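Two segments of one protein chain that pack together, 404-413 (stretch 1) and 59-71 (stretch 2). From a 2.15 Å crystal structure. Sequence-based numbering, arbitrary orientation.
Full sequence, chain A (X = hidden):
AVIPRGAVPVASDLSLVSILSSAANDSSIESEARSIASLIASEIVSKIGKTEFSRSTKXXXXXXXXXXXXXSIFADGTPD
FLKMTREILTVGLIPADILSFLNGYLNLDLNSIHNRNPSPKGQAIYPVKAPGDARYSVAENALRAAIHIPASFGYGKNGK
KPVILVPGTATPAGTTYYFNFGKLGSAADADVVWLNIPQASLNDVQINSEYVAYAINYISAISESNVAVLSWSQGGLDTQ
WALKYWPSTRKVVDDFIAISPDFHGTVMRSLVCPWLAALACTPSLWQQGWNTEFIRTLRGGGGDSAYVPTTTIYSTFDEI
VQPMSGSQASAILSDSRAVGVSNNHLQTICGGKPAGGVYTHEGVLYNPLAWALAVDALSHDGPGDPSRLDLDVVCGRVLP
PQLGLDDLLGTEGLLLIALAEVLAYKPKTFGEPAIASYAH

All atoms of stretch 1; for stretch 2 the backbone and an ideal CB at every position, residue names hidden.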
# COMPACT_ATOMS: atom_id res chain seq x y z
N GLY A 404 -16.09 9.26 -1.95
CA GLY A 404 -17.28 8.98 -2.74
C GLY A 404 -17.10 7.81 -3.68
O GLY A 404 -16.10 7.09 -3.60
N LEU A 405 -18.08 7.62 -4.58
CA LEU A 405 -18.10 6.56 -5.58
C LEU A 405 -16.80 6.47 -6.42
O LEU A 405 -16.24 5.38 -6.51
CB LEU A 405 -19.34 6.71 -6.49
CG LEU A 405 -19.49 5.74 -7.67
CD1 LEU A 405 -19.63 4.29 -7.21
CD2 LEU A 405 -20.66 6.14 -8.56
N ASP A 406 -16.34 7.59 -7.01
CA ASP A 406 -15.12 7.66 -7.84
C ASP A 406 -13.87 7.22 -7.09
O ASP A 406 -12.96 6.65 -7.70
CB ASP A 406 -14.94 9.06 -8.44
CG ASP A 406 -15.97 9.44 -9.51
OD1 ASP A 406 -16.84 8.60 -9.82
OD2 ASP A 406 -15.89 10.58 -10.02
N ASP A 407 -13.83 7.46 -5.78
CA ASP A 407 -12.74 7.05 -4.89
C ASP A 407 -12.73 5.53 -4.73
O ASP A 407 -11.67 4.93 -4.84
CB ASP A 407 -12.87 7.76 -3.53
CG ASP A 407 -12.74 9.27 -3.64
OD1 ASP A 407 -11.73 9.74 -4.19
OD2 ASP A 407 -13.65 9.97 -3.14
N LEU A 408 -13.92 4.91 -4.54
CA LEU A 408 -14.10 3.45 -4.46
C LEU A 408 -13.65 2.82 -5.79
O LEU A 408 -12.83 1.91 -5.79
CB LEU A 408 -15.60 3.12 -4.19
CG LEU A 408 -16.00 1.70 -3.71
CD1 LEU A 408 -17.42 1.68 -3.26
CD2 LEU A 408 -15.85 0.65 -4.80
N LEU A 409 -14.19 3.33 -6.92
CA LEU A 409 -13.89 2.82 -8.27
C LEU A 409 -12.42 2.97 -8.65
O LEU A 409 -11.83 2.02 -9.16
CB LEU A 409 -14.81 3.43 -9.34
CG LEU A 409 -16.33 3.40 -9.08
CD1 LEU A 409 -17.09 4.13 -10.18
CD2 LEU A 409 -16.84 1.98 -8.91
N GLY A 410 -11.86 4.15 -8.40
CA GLY A 410 -10.47 4.47 -8.68
C GLY A 410 -9.50 3.60 -7.91
O GLY A 410 -8.50 3.14 -8.48
N THR A 411 -9.78 3.35 -6.61
CA THR A 411 -8.97 2.48 -5.74
C THR A 411 -8.97 1.04 -6.30
O THR A 411 -7.93 0.39 -6.31
CB THR A 411 -9.46 2.55 -4.29
OG1 THR A 411 -9.36 3.91 -3.84
CG2 THR A 411 -8.68 1.64 -3.35
N GLU A 412 -10.12 0.57 -6.77
CA GLU A 412 -10.25 -0.76 -7.37
C GLU A 412 -9.48 -0.85 -8.70
O GLU A 412 -8.84 -1.87 -8.96
CB GLU A 412 -11.74 -1.13 -7.57
CG GLU A 412 -12.42 -1.58 -6.28
CD GLU A 412 -11.71 -2.70 -5.53
OE1 GLU A 412 -11.11 -3.57 -6.19
OE2 GLU A 412 -11.75 -2.71 -4.28
N GLY A 413 -9.50 0.24 -9.47
CA GLY A 413 -8.80 0.37 -10.74
C GLY A 413 -7.29 0.26 -10.66
O GLY A 413 -6.64 0.03 -11.68
N UNK A 59 -22.12 1.12 -15.99
CA UNK A 59 -21.44 1.81 -14.88
C UNK A 59 -22.25 1.84 -13.60
O UNK A 59 -23.47 1.79 -13.64
CB UNK A 59 -21.10 3.25 -15.29
N UNK A 60 -21.56 1.92 -12.45
CA UNK A 60 -22.21 2.00 -11.15
C UNK A 60 -22.84 3.38 -11.01
O UNK A 60 -22.16 4.39 -11.23
CB UNK A 60 -21.22 1.73 -10.02
N UNK A 61 -24.15 3.43 -10.75
CA UNK A 61 -24.92 4.66 -10.59
C UNK A 61 -24.79 5.17 -9.16
O UNK A 61 -25.02 6.35 -8.89
CB UNK A 61 -26.39 4.43 -10.95
N UNK A 62 -24.45 4.26 -8.23
CA UNK A 62 -24.32 4.54 -6.81
C UNK A 62 -23.21 3.68 -6.19
O UNK A 62 -22.67 2.78 -6.85
CB UNK A 62 -25.65 4.29 -6.10
N UNK A 63 -22.92 3.93 -4.90
CA UNK A 63 -21.93 3.22 -4.10
C UNK A 63 -22.38 1.76 -3.90
O UNK A 63 -21.55 0.86 -4.00
CB UNK A 63 -21.73 3.92 -2.75
N UNK A 64 -23.69 1.54 -3.65
CA UNK A 64 -24.27 0.20 -3.48
C UNK A 64 -24.11 -0.64 -4.75
O UNK A 64 -23.80 -1.82 -4.65
CB UNK A 64 -25.75 0.31 -3.11
N UNK A 65 -24.28 -0.02 -5.94
CA UNK A 65 -24.10 -0.71 -7.22
C UNK A 65 -22.65 -1.17 -7.40
O UNK A 65 -22.43 -2.26 -7.92
CB UNK A 65 -24.51 0.20 -8.38
N UNK A 66 -21.68 -0.35 -6.96
CA UNK A 66 -20.25 -0.67 -7.02
C UNK A 66 -19.95 -1.89 -6.15
O UNK A 66 -19.25 -2.79 -6.61
CB UNK A 66 -19.41 0.53 -6.57
N UNK A 67 -20.51 -1.93 -4.91
CA UNK A 67 -20.34 -3.05 -3.99
C UNK A 67 -21.03 -4.30 -4.49
O UNK A 67 -20.49 -5.39 -4.29
CB UNK A 67 -20.87 -2.68 -2.60
N UNK A 68 -22.20 -4.15 -5.18
CA UNK A 68 -22.93 -5.27 -5.78
C UNK A 68 -22.05 -5.94 -6.85
O UNK A 68 -22.02 -7.17 -6.92
CB UNK A 68 -24.25 -4.79 -6.39
N UNK A 69 -21.31 -5.13 -7.63
CA UNK A 69 -20.38 -5.63 -8.65
C UNK A 69 -19.22 -6.38 -7.99
O UNK A 69 -18.84 -7.44 -8.47
CB UNK A 69 -19.85 -4.48 -9.51
N UNK A 70 -18.66 -5.82 -6.88
CA UNK A 70 -17.56 -6.46 -6.13
C UNK A 70 -18.04 -7.81 -5.56
O UNK A 70 -17.35 -8.82 -5.73
CB UNK A 70 -17.07 -5.55 -5.00
N UNK A 71 -19.25 -7.84 -4.95
CA UNK A 71 -19.86 -9.05 -4.38
C UNK A 71 -20.16 -10.12 -5.44
O UNK A 71 -20.12 -11.31 -5.14
CB UNK A 71 -21.15 -8.68 -3.65

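Most of stretch 1 is a helix that presents Leu405, Leu408, Leu409 and Glu412 to its partner. The helix of stretch 2 runs in nearly the same direction, at 24°, with the axes 10.0 Å apart at closest approach.

Position 59 precedes the helix. Its CB points sideways, and nothing of stretch 1 lies within 5.5 Å. Many residues would suit. It is Asp59, whose carboxylate is hydrogen-bonded elsewhere in the structure.

Position 60 points toward stretch 1. Its ideal CB is 4.1 Å from Leu405 CD1 and 4.5 Å from Leu409 CD2. A small apolar side chain suits this site beside two leucines. The residue is Ala60. Its backbone takes part as well, with Ala60 O 3.5 Å from Leu405 CD2.

Position 61 points away into space free of stretch 1, so a polar or long side chain is possible. It is Lys61, with chi2 and chi3 t and chi4 p.

Position 62 also points away. It has phi/psi of -147/175 and stands right before the helix, where Ser, Thr, Asp or Asn would serve as a cap. It is Ser62. Ser62 OG accepts a weak capping bond from the backbone N of position 65 at 3.3 Å.

Position 63 opens the helix, and its CA is close to that of Leu405. CB points sideways, 4.9 Å from both Leu405 CD1 and Leu408 CD1. A medium apolar side chain such as Val, Ile or Leu could reach both. Val63 is found: CG1 lies 3.9 Å from Leu408 CD1, and CG2 lies 4.1 Å from Leu405 CB.

Position 64 points away, and stretch 1 sets no demand, so many residues would suit. The residue is Gln64.

Position 65 points sideways, with no atom of stretch 1 near its CB. A polar residue is reasonable. It is Glu65. Glu65 OE1 accepts from Lys61 N at 2.9 Å, which ties the loop before the helix to its first turn.

Position 66 faces stretch 1 squarely. Its ideal CB is already 3.8 Å from both Leu405 CD1 and Leu409 CD2, and 4.0 Å from Leu408 CD2. With three leucines this close, a small residue such as Ala fits best. Ala66 it is, and its methyl makes all three contacts.

Position 67 points sideways with its CB free of contacts, so only a longer side chain could reach Leu408. An aromatic or a long aliphatic one would do. Phe67 brings its ring under Leu408 CD1, which sits over one face, 4.0 Å from the centroid. This is a CH-pi contact.

Positions 68 and 69 are out of reach and tolerate polar residues. They are Asp68 and Lys69.

Position 70 points toward stretch 1, but its CB has nothing within 5.5 Å. A larger aliphatic side chain can cross the gap. Ile70 does so: CD1 lies 3.8 Å from Leu408 CD2 and 4.1 Å from Glu412 CG. It joins positions 63, 66 and 67 in forming the hole that holds Leu408.

Position 71 is out of reach, so many residues would suit, polar ones included. It is Gln71.

Stretch 2 (59-71) DAKSVQEAFDKIQ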
# COMPACT_ATOMS: atom_id res chain seq x y z
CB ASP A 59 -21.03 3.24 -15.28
CG ASP A 59 -19.91 3.31 -16.30
OD1 ASP A 59 -18.97 2.49 -16.22
OD2 ASP A 59 -19.96 4.22 -17.16
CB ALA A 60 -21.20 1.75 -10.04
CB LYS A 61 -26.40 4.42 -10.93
CG LYS A 61 -26.67 4.26 -12.41
CD LYS A 61 -28.13 3.94 -12.68
CE LYS A 61 -28.40 3.68 -14.15
NZ LYS A 61 -27.77 2.42 -14.61
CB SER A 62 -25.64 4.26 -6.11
OG SER A 62 -25.88 2.87 -6.13
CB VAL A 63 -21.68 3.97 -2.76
CG1 VAL A 63 -20.77 3.17 -1.83
CG2 VAL A 63 -21.10 5.36 -3.02
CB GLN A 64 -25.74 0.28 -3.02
CG GLN A 64 -26.39 -1.07 -2.68
CD GLN A 64 -25.67 -1.85 -1.60
OE1 GLN A 64 -24.94 -2.81 -1.87
NE2 GLN A 64 -25.87 -1.44 -0.35
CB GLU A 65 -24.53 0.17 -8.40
CG GLU A 65 -26.03 0.22 -8.58
CD GLU A 65 -26.51 0.45 -10.00
OE1 GLU A 65 -25.75 1.05 -10.80
OE2 GLU A 65 -27.65 0.05 -10.31
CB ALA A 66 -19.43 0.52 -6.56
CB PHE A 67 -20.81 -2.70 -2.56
CG PHE A 67 -19.78 -1.94 -1.76
CD1 PHE A 67 -18.59 -2.55 -1.36
CD2 PHE A 67 -20.02 -0.63 -1.37
CE1 PHE A 67 -17.65 -1.84 -0.61
CE2 PHE A 67 -19.07 0.07 -0.60
CZ PHE A 67 -17.90 -0.54 -0.23
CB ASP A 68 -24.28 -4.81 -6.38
CG ASP A 68 -25.36 -4.45 -5.37
OD1 ASP A 68 -25.19 -4.74 -4.17
OD2 ASP A 68 -26.38 -3.87 -5.79
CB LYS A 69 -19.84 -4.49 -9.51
CG LYS A 69 -20.87 -3.89 -10.45
CD LYS A 69 -20.29 -2.72 -11.20
CE LYS A 69 -21.31 -2.05 -12.08
NZ LYS A 69 -21.70 -2.92 -13.22
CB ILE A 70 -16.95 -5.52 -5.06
CG1 ILE A 70 -16.30 -4.27 -5.72
CG2 ILE A 70 -15.92 -6.27 -4.17
CD1 ILE A 70 -15.91 -3.12 -4.76
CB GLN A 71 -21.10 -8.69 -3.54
CG GLN A 71 -20.68 -7.96 -2.25
CD GLN A 71 -21.76 -7.88 -1.21
OE1 GLN A 71 -21.84 -8.71 -0.31
NE2 GLN A 71 -22.59 -6.85 -1.30
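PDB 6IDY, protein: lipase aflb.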